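Local structure of glycerophosphodiester phosphodiesterase (Parabacteroides distasonis, 3NO3) at residues 121-124 against 125-129. The protein belongs to the glycerophosphodiester phosphodiesterase family, builds a TIM-barrel fold and carries a bound magnesium ion. Sequence-based numbering, arbitrary orientation.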
loop_
_atom_site.group_PDB
_atom_site.type_symbol
_atom_site.label_atom_id
_atom_site.label_comp_id
_atom_site.label_asym_id
_atom_site.label_seq_id
_atom_site.Cartn_x
_atom_site.Cartn_y
_atom_site.Cartn_z
ATOM N N VAL A 121 -11.540 7.501 -3.717
ATOM C CA VAL A 121 -12.702 6.713 -3.321
ATOM C C VAL A 121 -13.744 6.612 -4.445
ATOM O O VAL A 121 -14.231 5.518 -4.706
ATOM C CB VAL A 121 -13.377 7.319 -2.046
ATOM C CG1 VAL A 121 -14.811 6.715 -1.803
ATOM C CG2 VAL A 121 -12.403 7.120 -0.853
ATOM N N GLN A 122 -13.954 7.702 -5.174
ATOM C CA GLN A 122 -14.848 7.726 -6.330
ATOM C C GLN A 122 -14.396 6.790 -7.471
ATOM O O GLN A 122 -15.216 6.068 -8.047
ATOM C CB GLN A 122 -15.036 9.171 -6.825
ATOM C CG GLN A 122 -15.899 10.000 -5.835
ATOM C CD GLN A 122 -16.015 11.445 -6.181
ATOM O OE1 GLN A 122 -15.358 11.943 -7.093
ATOM N NE2 GLN A 122 -16.878 12.151 -5.450
HETATM N N MSE A 123 -13.113 6.786 -7.762
HETATM C CA MSE A 123 -12.562 5.905 -8.780
HETATM C C MSE A 123 -12.672 4.434 -8.376
HETATM O O MSE A 123 -13.127 3.603 -9.185
HETATM C CB MSE A 123 -11.124 6.244 -9.062
HETATM C CG MSE A 123 -10.445 5.357 -10.160
HETATM SE SE MSE A 123 -11.261 5.527 -11.888
HETATM C CE MSE A 123 -10.528 7.279 -12.293
ATOM N N VAL A 124 -12.283 4.122 -7.135
ATOM C CA VAL A 124 -12.372 2.757 -6.589
ATOM C C VAL A 124 -13.811 2.268 -6.642
ATOM O O VAL A 124 -14.068 1.129 -7.075
ATOM C CB VAL A 124 -11.742 2.662 -5.180
ATOM C CG1 VAL A 124 -12.025 1.286 -4.518
ATOM C CG2 VAL A 124 -10.202 2.881 -5.305
ATOM N N LYS A 125 -14.737 3.156 -6.291
ATOM C CA LYS A 125 -16.155 2.829 -6.346
ATOM C C LYS A 125 -16.626 2.530 -7.759
ATOM O O LYS A 125 -17.282 1.492 -7.996
ATOM C CB LYS A 125 -17.002 3.979 -5.786
ATOM C CG LYS A 125 -18.469 3.701 -5.693
ATOM C CD LYS A 125 -19.256 4.923 -5.193
ATOM C CE LYS A 125 -20.739 4.718 -5.336
ATOM N NZ LYS A 125 -21.512 5.926 -4.967
ATOM N N ARG A 126 -16.351 3.435 -8.701
ATOM C CA ARG A 126 -16.827 3.182 -10.089
ATOM C C ARG A 126 -16.155 1.988 -10.753
ATOM O O ARG A 126 -16.763 1.380 -11.646
ATOM C CB ARG A 126 -16.842 4.455 -10.967
ATOM C CG ARG A 126 -15.662 4.814 -11.750
ATOM C CD ARG A 126 -15.996 5.893 -12.810
ATOM N NE ARG A 126 -14.804 6.249 -13.560
ATOM C CZ ARG A 126 -14.244 5.527 -14.521
ATOM N NH1 ARG A 126 -14.729 4.363 -14.895
ATOM N NH2 ARG A 126 -13.139 5.977 -15.089
HETATM N N MSE A 127 -14.931 1.625 -10.309
HETATM C CA MSE A 127 -14.255 0.439 -10.826
HETATM C C MSE A 127 -14.641 -0.862 -10.123
HETATM O O MSE A 127 -14.118 -1.929 -10.454
HETATM C CB MSE A 127 -12.736 0.643 -10.832
HETATM C CG MSE A 127 -12.279 1.819 -11.667
HETATM SE SE MSE A 127 -12.767 1.755 -13.491
HETATM C CE MSE A 127 -11.692 0.235 -13.916
ATOM N N LYS A 128 -15.565 -0.772 -9.173
ATOM C CA LYS A 128 -16.151 -1.910 -8.464
ATOM C C LYS A 128 -15.123 -2.687 -7.607
ATOM O O LYS A 128 -15.124 -3.899 -7.603
ATOM C CB LYS A 128 -16.953 -2.823 -9.395
ATOM C CG LYS A 128 -18.026 -2.064 -10.202
ATOM C CD LYS A 128 -18.939 -3.038 -10.987
ATOM C CE LYS A 128 -19.980 -3.651 -10.060
ATOM N NZ LYS A 128 -20.806 -4.665 -10.777
ATOM N N LEU A 129 -14.268 -1.962 -6.891
ATOM C CA LEU A 129 -13.157 -2.567 -6.132
ATOM C C LEU A 129 -13.135 -2.137 -4.660
ATOM O O LEU A 129 -12.159 -2.404 -3.954
ATOM C CB LEU A 129 -11.852 -2.290 -6.837
ATOM C CG LEU A 129 -11.579 -3.155 -8.044
ATOM C CD1 LEU A 129 -10.455 -2.548 -8.888
ATOM C CD2 LEU A 129 -11.243 -4.596 -7.647
#
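The amides of Lys125, Arg126 and Met127 bond to the carbonyls of Val121, Gln122 and Met123 in i to i+4 bonds at the C-terminal end of helix 110-126, which then ends in a Schellman motif. There Lys128 adopts positive phi (64°), Leu129 N reaches back five residues to Val124 O at 3.1 Å, and Lys128 N bonds to Lys125 O. This C-terminus closes the helical part of a beta-alpha-beta unit of the TIM barrel, between strands 99-104 and 133-137. On the inner side, chi1 of 171° sets Val124 CG1 beside its own carbonyl carbon, against the Leu129 backbone, 3.6 Å from Leu129 C. Val124 also packs on Phe102 and Tyr135 of the barrel strands, and Leu129 touches both Leu100 of strand 99-104 and Leu89 of helix 85-94. Selenomethionine Met123, bent at chi2 and chi3, runs alongside Arg126 and Met127. Its SE approaches Met127 CG at 3.9 Å, and its side chain rests on Leu85 and Leu89. Arg126 stretches out from CG to NE, and its NH2 forms a salt bridge with Glu86 on that same helix. Over one face of the guanidinium sits Met123 SE, 3.7 Å from Arg126 NH2.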